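Local coordinates for USG-1 protein homolog (Pseudomonas aeruginosa, PDB 2HJS) that is probably an NAD- or NADP-dependent oxidoreductase acting on aldehyde or oxo groups, related to aspartate-semialdehyde dehydrogenases, although its true substrate is not established, at residues 79-82 / 83-87; 58-61 / 62-65; 120-123 / 124-128; 130-133 / 134-137; 318-321 / 322-326. All coordinates share one frame; numbering follows the deposited sequence.

Interaction 1: residues 79-82 / 83-87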
loop_
_atom_site.group_PDB
_atom_site.type_symbol
_atom_site.label_atom_id
_atom_site.label_comp_id
_atom_site.label_asym_id
_atom_site.label_seq_id
_atom_site.Cartn_x
_atom_site.Cartn_y
_atom_site.Cartn_z
ATOM N N GLU A 79 -2.741 22.931 17.376
ATOM C CA GLU A 79 -2.966 24.314 17.799
ATOM C C GLU A 79 -3.144 24.451 19.322
ATOM O O GLU A 79 -2.701 25.435 19.932
ATOM C CB GLU A 79 -4.116 24.972 17.023
ATOM C CG GLU A 79 -5.470 24.259 17.131
ATOM C CD GLU A 79 -6.656 25.196 16.856
ATOM O OE1 GLU A 79 -7.601 25.224 17.701
ATOM O OE2 GLU A 79 -6.631 25.918 15.814
ATOM N N VAL A 80 -3.781 23.452 19.931
ATOM C CA VAL A 80 -3.903 23.402 21.392
ATOM C C VAL A 80 -2.512 23.296 22.061
ATOM O O VAL A 80 -2.247 23.972 23.047
ATOM C CB VAL A 80 -4.881 22.290 21.863
ATOM C CG1 VAL A 80 -4.950 22.236 23.386
ATOM C CG2 VAL A 80 -6.272 22.520 21.276
ATOM N N SER A 81 -1.645 22.450 21.513
ATOM C CA SER A 81 -0.278 22.336 22.003
ATOM C C SER A 81 0.488 23.662 21.883
ATOM O O SER A 81 1.132 24.088 22.837
ATOM C CB SER A 81 0.469 21.237 21.258
ATOM O OG SER A 81 1.823 21.196 21.670
ATOM N N ARG A 82 0.414 24.301 20.715
ATOM C CA ARG A 82 1.081 25.595 20.480
ATOM C C ARG A 82 0.620 26.644 21.479
ATOM O O ARG A 82 1.420 27.440 21.976
ATOM C CB ARG A 82 0.791 26.117 19.075
ATOM C CG ARG A 82 1.566 25.443 17.964
ATOM C CD ARG A 82 1.280 26.129 16.630
ATOM N NE ARG A 82 0.874 25.131 15.662
ATOM C CZ ARG A 82 -0.308 25.088 15.057
ATOM N NH1 ARG A 82 -1.221 26.023 15.276
ATOM N NH2 ARG A 82 -0.554 24.103 14.206
ATOM N N ALA A 83 -0.677 26.628 21.773
ATOM C CA ALA A 83 -1.276 27.599 22.669
ATOM C C ALA A 83 -0.951 27.330 24.137
ATOM O O ALA A 83 -0.922 28.271 24.940
ATOM C CB ALA A 83 -2.781 27.675 22.446
ATOM N N HIS A 84 -0.693 26.072 24.500
ATOM C CA HIS A 84 -0.587 25.727 25.928
ATOM C C HIS A 84 0.637 24.940 26.412
ATOM O O HIS A 84 0.930 24.994 27.593
ATOM C CB HIS A 84 -1.848 24.988 26.410
ATOM C CG HIS A 84 -3.104 25.792 26.308
ATOM N ND1 HIS A 84 -3.440 26.771 27.220
ATOM C CD2 HIS A 84 -4.112 25.752 25.407
ATOM C CE1 HIS A 84 -4.597 27.308 26.877
ATOM N NE2 HIS A 84 -5.027 26.705 25.783
ATOM N N ALA A 85 1.328 24.185 25.556
ATOM C CA ALA A 85 2.336 23.243 26.084
ATOM C C ALA A 85 3.511 23.929 26.801
ATOM O O ALA A 85 3.913 23.515 27.895
ATOM C CB ALA A 85 2.835 22.271 25.010
ATOM N N GLU A 86 4.042 24.980 26.197
ATOM C CA GLU A 86 5.145 25.726 26.805
ATOM C C GLU A 86 4.701 26.414 28.073
ATOM O O GLU A 86 5.364 26.270 29.099
ATOM C CB GLU A 86 5.791 26.702 25.814
ATOM C CG GLU A 86 6.638 25.970 24.751
ATOM C CD GLU A 86 7.141 26.893 23.651
ATOM O OE1 GLU A 86 8.308 27.358 23.728
ATOM O OE2 GLU A 86 6.355 27.167 22.717
ATOM N N ARG A 87 3.577 27.137 28.012
ATOM C CA ARG A 87 2.963 27.755 29.207
ATOM C C ARG A 87 2.776 26.740 30.337
ATOM O O ARG A 87 3.108 27.023 31.481
ATOM C CB ARG A 87 1.638 28.443 28.864
ATOM C CG ARG A 87 1.817 29.826 28.219
ATOM C CD ARG A 87 0.549 30.385 27.534
ATOM N NE ARG A 87 -0.684 30.005 28.229
ATOM C CZ ARG A 87 -1.221 30.653 29.271
ATOM N NH1 ARG A 87 -2.353 30.182 29.798
ATOM N NH2 ARG A 87 -0.655 31.758 29.795
HETATM O O HOH W 1 3.385 25.920 23.676
#
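V80 and H84 meet one turn apart on helix 78-90, the crossover helix of the beta-alpha-beta unit formed with strands 71-74 and 94-97 in the Rossmann-type NAD-binding domain. The CB of H84 lies 3.5 Å from V80 O, and with CG beside the backbone N (chi1 -62°) the imidazole leans back along the helix, so that V80 O sits at the ring edge, near its plane. CD2 also comes to 4.1 Å from V80 CG1, a light van der Waals touch. At the tip, NE2 is hydrogen-bonded to OD1 of D62, tying the helix to the turn that follows strand 54-60. On another face S81 turns its OG away from its own N, to 3.7 Å from A85 CB; the hydroxyl is held by D97, at the end of the next strand. The backbone here is not uniform. A83 N reaches E79 O as in a regular alpha turn, whereas H84 N bonds only weakly to V80 O and also meets S81 O from above its carbonyl plane. S81 O accepts a second, straighter bond from A85 N (2.7 Å, 167°). Beyond this the helix kinks: E86 N lacks its bond to the preceding turn and donates instead to water W1 (2.8 Å), which in turn lies 3.0 Å from R82 O.

Interaction 2: residues 58-61 / 62-65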
loop_
_atom_site.group_PDB
_atom_site.type_symbol
_atom_site.label_atom_id
_atom_site.label_comp_id
_atom_site.label_asym_id
_atom_site.label_seq_id
_atom_site.Cartn_x
_atom_site.Cartn_y
_atom_site.Cartn_z
ATOM N N VAL A 58 -15.157 16.546 31.844
ATOM C CA VAL A 58 -14.102 17.132 30.991
ATOM C C VAL A 58 -14.177 18.658 31.139
ATOM O O VAL A 58 -15.243 19.241 30.945
ATOM C CB VAL A 58 -14.264 16.732 29.501
ATOM C CG1 VAL A 58 -13.224 17.425 28.637
ATOM C CG2 VAL A 58 -14.172 15.208 29.330
ATOM N N GLY A 59 -13.054 19.284 31.501
ATOM C CA GLY A 59 -12.967 20.739 31.675
ATOM C C GLY A 59 -12.379 21.435 30.462
ATOM O O GLY A 59 -11.836 20.783 29.572
ATOM N N ASP A 60 -12.509 22.757 30.413
ATOM C CA ASP A 60 -12.019 23.557 29.292
ATOM C C ASP A 60 -10.530 23.796 29.499
ATOM O O ASP A 60 -10.140 24.366 30.508
ATOM C CB ASP A 60 -12.783 24.891 29.231
ATOM C CG ASP A 60 -12.413 25.760 28.012
ATOM O OD1 ASP A 60 -11.428 25.487 27.273
ATOM O OD2 ASP A 60 -13.134 26.760 27.795
ATOM N N VAL A 61 -9.706 23.348 28.550
ATOM C CA VAL A 61 -8.263 23.601 28.611
ATOM C C VAL A 61 -7.919 25.098 28.792
ATOM O O VAL A 61 -6.956 25.424 29.479
ATOM C CB VAL A 61 -7.489 22.965 27.421
ATOM C CG1 VAL A 61 -7.873 23.607 26.082
ATOM C CG2 VAL A 61 -5.983 23.031 27.656
ATOM N N ASP A 62 -8.719 25.994 28.209
ATOM C CA ASP A 62 -8.453 27.437 28.302
ATOM C C ASP A 62 -8.522 27.973 29.739
ATOM O O ASP A 62 -7.808 28.909 30.080
ATOM C CB ASP A 62 -9.378 28.245 27.386
ATOM C CG ASP A 62 -9.034 28.088 25.907
ATOM O OD1 ASP A 62 -7.983 27.499 25.574
ATOM O OD2 ASP A 62 -9.824 28.570 25.064
ATOM N N SER A 63 -9.366 27.356 30.567
ATOM C CA SER A 63 -9.565 27.752 31.967
ATOM C C SER A 63 -8.605 27.104 32.965
ATOM O O SER A 63 -8.601 27.486 34.123
ATOM C CB SER A 63 -10.988 27.395 32.406
ATOM O OG SER A 63 -11.958 28.139 31.688
ATOM N N PHE A 64 -7.807 26.128 32.528
ATOM C CA PHE A 64 -7.110 25.224 33.460
ATOM C C PHE A 64 -5.817 25.773 34.049
ATOM O O PHE A 64 -5.012 26.367 33.322
ATOM C CB PHE A 64 -6.836 23.865 32.788
ATOM C CG PHE A 64 -6.321 22.802 33.737
ATOM C CD1 PHE A 64 -7.174 22.203 34.671
ATOM C CD2 PHE A 64 -4.984 22.385 33.686
ATOM C CE1 PHE A 64 -6.709 21.209 35.538
ATOM C CE2 PHE A 64 -4.512 21.389 34.550
ATOM C CZ PHE A 64 -5.380 20.810 35.486
ATOM N N ASP A 65 -5.624 25.535 35.354
ATOM C CA ASP A 65 -4.395 25.893 36.078
ATOM C C ASP A 65 -3.405 24.739 36.080
ATOM O O ASP A 65 -3.538 23.804 36.892
ATOM C CB ASP A 65 -4.727 26.305 37.535
ATOM C CG ASP A 65 -3.494 26.797 38.328
ATOM O OD1 ASP A 65 -2.404 27.030 37.757
ATOM O OD2 ASP A 65 -3.622 26.950 39.566
HETATM O O HOH W 2 -11.095 25.863 24.186
HETATM O O HOH W 3 -5.102 26.875 30.653
#
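Between D60 and F64 the backbone leaves its strand in a tight 3-10 turn, S63 N bonding to D60 O (3.1 Å) and F64 N to V61 O (3.2 Å). The carboxylate of D60 closes the turn from the side: D62 N donates to D60 OD1 (2.9 Å, 156°), meeting the oxygen from above the carboxylate plane. This is an Asx turn; with CG anti to the backbone N of D60 (chi1 -176°), OD1 comes within reach of D62 N. The turn ends strand 54-60 of the Rossmann-type sheet and starts the loop toward strand 71-74. D62 places a second carboxylate nearby, its OD2 4.1 Å from D60 OD1 and its plane turned 37° from the other. Some mutual repulsion is likely, and water W2 probably eases it by donating to D60 OD1 and, weakly, to D62 OD2; D62 OD1 has H84 as its partner. V61 heads into the sheet, onto L39 and V12, although its CG1 still lies 3.9 Å from D62 OD1. F64 brings only its CB close, 3.7 Å from V61 O, while its ring turns off to an edge-to-face meeting with F66. Water W3 lies 2.6 Å from V61 O and 2.7 Å from F64 O, but has more acceptors around it than protons to give.

Interaction 3: residues 120-123 / 124-128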
loop_
_atom_site.group_PDB
_atom_site.type_symbol
_atom_site.label_atom_id
_atom_site.label_comp_id
_atom_site.label_asym_id
_atom_site.label_seq_id
_atom_site.Cartn_x
_atom_site.Cartn_y
_atom_site.Cartn_z
ATOM N N ALA A 120 18.003 11.667 29.579
ATOM C CA ALA A 120 19.093 11.896 30.527
ATOM C C ALA A 120 19.757 13.285 30.432
ATOM O O ALA A 120 20.462 13.689 31.354
ATOM C CB ALA A 120 20.139 10.774 30.408
ATOM N N SER A 121 19.487 14.009 29.345
ATOM C CA SER A 121 20.089 15.306 29.084
ATOM C C SER A 121 19.192 16.528 29.268
ATOM O O SER A 121 19.710 17.632 29.246
ATOM C CB SER A 121 20.680 15.337 27.673
ATOM O OG SER A 121 19.681 15.499 26.676
ATOM N N GLN A 122 17.872 16.351 29.409
ATOM C CA GLN A 122 16.957 17.487 29.688
ATOM C C GLN A 122 16.772 17.628 31.206
ATOM O O GLN A 122 16.893 16.641 31.954
ATOM C CB GLN A 122 15.585 17.316 28.977
ATOM C CG GLN A 122 15.095 18.529 28.041
ATOM C CD GLN A 122 13.562 18.498 27.608
ATOM O OE1 GLN A 122 12.686 17.971 28.334
ATOM N NE2 GLN A 122 13.256 19.121 26.445
ATOM N N ALA A 123 16.497 18.843 31.675
ATOM C CA ALA A 123 16.171 19.009 33.079
ATOM C C ALA A 123 14.672 19.150 33.281
ATOM O O ALA A 123 14.011 19.823 32.512
ATOM C CB ALA A 123 16.917 20.202 33.681
ATOM N N ALA A 124 14.155 18.506 34.326
ATOM C CA ALA A 124 12.755 18.602 34.724
ATOM C C ALA A 124 12.409 20.016 35.209
ATOM O O ALA A 124 13.194 20.613 35.931
ATOM C CB ALA A 124 12.487 17.609 35.852
ATOM N N PRO A 125 11.215 20.541 34.866
ATOM C CA PRO A 125 10.112 20.004 34.021
ATOM C C PRO A 125 10.447 19.690 32.551
ATOM O O PRO A 125 11.094 20.482 31.869
ATOM C CB PRO A 125 9.029 21.086 34.105
ATOM C CG PRO A 125 9.723 22.316 34.682
ATOM C CD PRO A 125 10.879 21.852 35.484
ATOM N N PHE A 126 10.005 18.526 32.074
ATOM C CA PHE A 126 10.307 18.084 30.726
ATOM C C PHE A 126 9.292 18.638 29.724
ATOM O O PHE A 126 8.165 19.003 30.078
ATOM C CB PHE A 126 10.381 16.551 30.660
ATOM C CG PHE A 126 11.413 15.939 31.592
ATOM C CD1 PHE A 126 12.721 15.738 31.169
ATOM C CD2 PHE A 126 11.071 15.571 32.900
ATOM C CE1 PHE A 126 13.667 15.169 32.016
ATOM C CE2 PHE A 126 12.024 15.006 33.770
ATOM C CZ PHE A 126 13.319 14.802 33.323
ATOM N N LEU A 127 9.719 18.751 28.476
ATOM C CA LEU A 127 8.804 19.031 27.387
ATOM C C LEU A 127 9.228 18.197 26.185
ATOM O O LEU A 127 10.210 18.506 25.496
ATOM C CB LEU A 127 8.747 20.535 27.089
ATOM C CG LEU A 127 8.014 20.983 25.815
ATOM C CD1 LEU A 127 6.561 20.490 25.778
ATOM C CD2 LEU A 127 8.077 22.500 25.659
ATOM N N LEU A 128 8.494 17.109 25.958
ATOM C CA LEU A 128 8.907 16.093 25.007
ATOM C C LEU A 128 7.779 15.834 24.064
ATOM O O LEU A 128 6.620 16.049 24.415
ATOM C CB LEU A 128 9.223 14.784 25.731
ATOM C CG LEU A 128 10.160 14.931 26.933
ATOM C CD1 LEU A 128 10.018 13.744 27.855
ATOM C CD2 LEU A 128 11.593 15.134 26.461
#
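Q122 reaches across the bend to L127 and docks its carboxamide on the backbone there through two bonds. OE1 accepts from L127 N (3.1 Å, 162°), and NE2 donates to L127 O (3.2 Å, 160°); L127 O lies close to the amide plane of Q122, although NE2 itself stands above the plane of that carbonyl. Because both groups of one residue are gripped, the flat amide cannot readily flip. The side chain runs extended beyond CG, but its first torsion (chi1 -126°) lies off the staggered values, in the pose that carries the amide to L127. Packing is close around OE1, which also lies 3.6 Å from L128 CD2 and just off F126 CA. Nearer the backbone, Q122 CB rests 3.9 Å from F126 CD1. The phenyl ring carries the next layer, with A124 CA 3.8 Å above one face, displaced toward the rim, and F126 CE1 touching Q122 O.

Strand 127-129 is the outermost strand at this end of the Rossmann-type sheet. F126 and L128 bond to strand 94-97, so the glutamine amide serves L127 N and O much as a further strand would. F126 and L128 lean on L333 of the C-terminal helix 317-336 on one face of the sheet, L127 on helix 78-90 on the other. The bend itself is looser: A123 and A124 expose their methyl groups to solvent, and the chain turns there through the cis peptide before P125, whose carbonyl oxygen is hydrogen-bonded by R89.

Interaction 4: residues 130-133 / 134-137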
loop_
_atom_site.group_PDB
_atom_site.type_symbol
_atom_site.label_atom_id
_atom_site.label_comp_id
_atom_site.label_asym_id
_atom_site.label_seq_id
_atom_site.Cartn_x
_atom_site.Cartn_y
_atom_site.Cartn_z
ATOM N N SER A 130 5.873 12.825 21.841
ATOM C CA SER A 130 5.752 11.414 21.519
ATOM C C SER A 130 5.409 11.332 20.014
ATOM O O SER A 130 4.471 11.988 19.572
ATOM C CB SER A 130 4.700 10.775 22.426
ATOM O OG SER A 130 4.780 9.373 22.404
ATOM N N PRO A 131 6.163 10.523 19.224
ATOM C CA PRO A 131 6.057 10.495 17.753
ATOM C C PRO A 131 4.659 10.148 17.224
ATOM O O PRO A 131 3.844 9.528 17.930
ATOM C CB PRO A 131 7.054 9.395 17.324
ATOM C CG PRO A 131 7.919 9.166 18.510
ATOM C CD PRO A 131 7.140 9.538 19.726
ATOM N N CYS A 132 4.397 10.534 15.979
ATOM C CA CYS A 132 3.184 10.065 15.305
ATOM C C CYS A 132 3.230 8.531 15.222
ATOM O O CYS A 132 4.308 7.944 15.285
ATOM C CB CYS A 132 3.044 10.697 13.920
ATOM S SG CYS A 132 4.212 10.115 12.727
ATOM N N ALA A 133 2.064 7.900 15.130
ATOM C CA ALA A 133 1.962 6.454 15.164
ATOM C C ALA A 133 2.880 5.750 14.165
ATOM O O ALA A 133 3.567 4.772 14.522
ATOM C CB ALA A 133 0.504 6.004 14.942
ATOM N N VAL A 134 2.894 6.222 12.917
ATOM C CA VAL A 134 3.673 5.505 11.903
ATOM C C VAL A 134 5.172 5.514 12.230
ATOM O O VAL A 134 5.826 4.473 12.141
ATOM C CB VAL A 134 3.426 6.051 10.474
ATOM C CG1 VAL A 134 4.465 5.480 9.489
ATOM C CG2 VAL A 134 2.018 5.681 10.024
ATOM N N ALA A 135 5.708 6.678 12.597
ATOM C CA ALA A 135 7.107 6.781 12.961
ATOM C C ALA A 135 7.402 5.932 14.213
ATOM O O ALA A 135 8.467 5.304 14.307
ATOM C CB ALA A 135 7.482 8.227 13.228
ATOM N N ALA A 136 6.463 5.910 15.156
ATOM C CA ALA A 136 6.657 5.147 16.403
ATOM C C ALA A 136 6.754 3.680 16.116
ATOM O O ALA A 136 7.605 2.999 16.676
ATOM C CB ALA A 136 5.506 5.413 17.410
ATOM N N GLU A 137 5.890 3.196 15.226
ATOM C CA GLU A 137 5.829 1.763 14.895
ATOM C C GLU A 137 7.007 1.316 14.020
ATOM O O GLU A 137 7.574 0.250 14.225
ATOM C CB GLU A 137 4.474 1.409 14.266
ATOM C CG GLU A 137 3.318 1.717 15.222
ATOM C CD GLU A 137 2.037 2.210 14.524
ATOM O OE1 GLU A 137 2.036 2.416 13.274
ATOM O OE2 GLU A 137 1.028 2.393 15.253
#
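A133 O takes the shortest sound polar bond of this turn, from E137 N at 2.9 Å. The carboxyl group of E137 folds back over the same oxygen, its chain bent at chi2, so that A133 O is flanked by OE1 at 3.1 Å, a pairing of two acceptors and not a bond, while OE2 reaches A133 CB at 3.7 Å. The carboxylate of D246 also lies close to E137 OE1, which crowds the site with acceptors. One residue earlier C132 O accepts from A136 N (3.0 Å). C132 is the N-cap of helix 133-145, and its SG, set between its own N and carbonyl carbon (chi1 71°), turns back over the first turn to rest 3.8 Å from A135 CB. P131 CB completes a small apolar patch against A135 CB and A136 CB, each at 4.3 Å. Enzymes of this family carry their nucleophilic cysteine at a helix start of this kind, so C132 may occupy the equivalent place. Its backbone N is hydrogen-bonded to E221. The turn is largely buried: P131, C132 and A135 face helix 213-225, A133 and A136 face the C-terminal helix 317-336, and V134 is driven into strands 151-160 and 246-254 of the second sheet.

Interaction 5: residues 318-321 / 322-326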
loop_
_atom_site.group_PDB
_atom_site.type_symbol
_atom_site.label_atom_id
_atom_site.label_comp_id
_atom_site.label_asym_id
_atom_site.label_seq_id
_atom_site.Cartn_x
_atom_site.Cartn_y
_atom_site.Cartn_z
ATOM N N VAL A 318 -3.982 4.101 17.150
ATOM C CA VAL A 318 -4.549 4.845 18.267
ATOM C C VAL A 318 -4.025 4.390 19.643
ATOM O O VAL A 318 -3.426 5.179 20.384
ATOM C CB VAL A 318 -6.085 4.831 18.211
ATOM C CG1 VAL A 318 -6.690 5.467 19.483
ATOM C CG2 VAL A 318 -6.558 5.582 16.945
ATOM N N ARG A 319 -4.257 3.118 19.960
ATOM C CA ARG A 319 -3.904 2.542 21.251
ATOM C C ARG A 319 -2.386 2.393 21.410
ATOM O O ARG A 319 -1.850 2.743 22.459
ATOM C CB ARG A 319 -4.564 1.177 21.406
ATOM C CG ARG A 319 -4.281 0.509 22.763
ATOM C CD ARG A 319 -4.710 -0.951 22.755
ATOM N NE ARG A 319 -4.309 -1.640 23.984
ATOM C CZ ARG A 319 -4.987 -1.613 25.138
ATOM N NH1 ARG A 319 -6.123 -0.935 25.235
ATOM N NH2 ARG A 319 -4.522 -2.267 26.204
ATOM N N LYS A 320 -1.715 1.852 20.380
ATOM C CA LYS A 320 -0.300 1.506 20.478
ATOM C C LYS A 320 0.648 2.617 19.982
ATOM O O LYS A 320 1.394 3.170 20.769
ATOM C CB LYS A 320 0.008 0.174 19.766
ATOM C CG LYS A 320 1.525 -0.129 19.642
ATOM C CD LYS A 320 2.192 -0.213 21.063
ATOM C CE LYS A 320 3.650 -0.667 21.009
ATOM N NZ LYS A 320 3.852 -2.097 20.626
ATOM N N GLY A 321 0.620 2.940 18.690
ATOM C CA GLY A 321 1.573 3.894 18.123
ATOM C C GLY A 321 1.556 5.218 18.861
ATOM O O GLY A 321 2.606 5.704 19.282
ATOM N N ALA A 322 0.365 5.774 19.072
ATOM C CA ALA A 322 0.234 7.043 19.785
ATOM C C ALA A 322 0.163 6.857 21.313
ATOM O O ALA A 322 1.133 7.186 22.026
ATOM C CB ALA A 322 -0.968 7.811 19.280
ATOM N N ALA A 323 -0.961 6.332 21.812
ATOM C CA ALA A 323 -1.270 6.366 23.259
ATOM C C ALA A 323 -0.340 5.564 24.179
ATOM O O ALA A 323 0.142 6.085 25.195
ATOM C CB ALA A 323 -2.753 5.975 23.523
ATOM N N LEU A 324 -0.131 4.282 23.876
ATOM C CA LEU A 324 0.707 3.462 24.757
ATOM C C LEU A 324 2.139 3.978 24.765
ATOM O O LEU A 324 2.747 4.054 25.819
ATOM C CB LEU A 324 0.660 1.975 24.391
ATOM C CG LEU A 324 1.462 1.072 25.334
ATOM C CD1 LEU A 324 0.932 1.164 26.781
ATOM C CD2 LEU A 324 1.402 -0.352 24.827
ATOM N N ASN A 325 2.676 4.378 23.616
ATOM C CA ASN A 325 4.032 4.948 23.633
ATOM C C ASN A 325 4.143 6.190 24.538
ATOM O O ASN A 325 5.130 6.358 25.269
ATOM C CB ASN A 325 4.526 5.252 22.210
ATOM C CG ASN A 325 4.955 4.001 21.464
ATOM O OD1 ASN A 325 5.678 3.161 22.011
ATOM N ND2 ASN A 325 4.523 3.874 20.189
ATOM N N ALA A 326 3.128 7.055 24.495
ATOM C CA ALA A 326 3.092 8.241 25.343
ATOM C C ALA A 326 3.052 7.840 26.830
ATOM O O ALA A 326 3.767 8.394 27.660
ATOM C CB ALA A 326 1.889 9.121 24.976
#
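N325 reaches back one turn to G321: its ND2 donates to G321 O (2.8 Å, 168°), the oxygen lying close to the plane of the amide. CG stands beside the backbone N of N325 (chi1 -76°), which swings the carboxamide along the helix toward that carbonyl, and the side chain thus binds a backbone oxygen in the very stretch where the helix widens to pi-type turns. The backbone bonds there span five residues: A323 N to V318 O (3.1 Å), L324 N to R319 O (2.7 Å), and N325 N weakly to K320 O. Ordinary spacing returns with A326 N on A322 O. Among side chains, K320 CD meets L324 CD2 at 3.8 Å, an aliphatic touch between two chains that pass at a slant; L324 CB is also 3.3 Å from R319 O.

Farther out, charges fix the two basic residues. K320 bends at chi2 and chi4, and its NZ is held by E140 in a salt bridge and by D292 O and T294 OG1 in hydrogen bonds; a dioxane molecule, probably from the crystallisation liquor, lies about 3 Å from its side chain and may mark a pocket. R319 forms salt bridges with D292 and E28, so D292 serves both basic residues, R319 by its carboxylate and K320 by its carbonyl oxygen, while D316 OD1 bonds the backbone N of R319. V318, A322 and A323 pack on helix 17-28 of the NAD-binding domain. The row of i to i+5 bonds is the signature of a pi-type turn, here near the start of the long C-terminal helix 317-336.

Overall arrangement
Interactions 4 and 5 are buried, their centres about 8 Å apart, and meet where the start of helix 133-145 lies against the C-terminal helix: A136 CB touches N325 ND2 and G321 O. Both depend largely on backbone bonds; in interaction 5 outside acids anchor the basic side chains, whereas in interaction 4 E137 lies beside another acid. Interactions 1, 2 and 3 lie farther from the centre. Interaction 2 is the most superficial, a turn of acids and waters, joined to interaction 1 by H84 and D62. Interaction 3 reaches the same sheet as interaction 2 and touches interaction 1 through apolar contacts of L127 with A85 and E86, holding an edge strand with a side-chain amide.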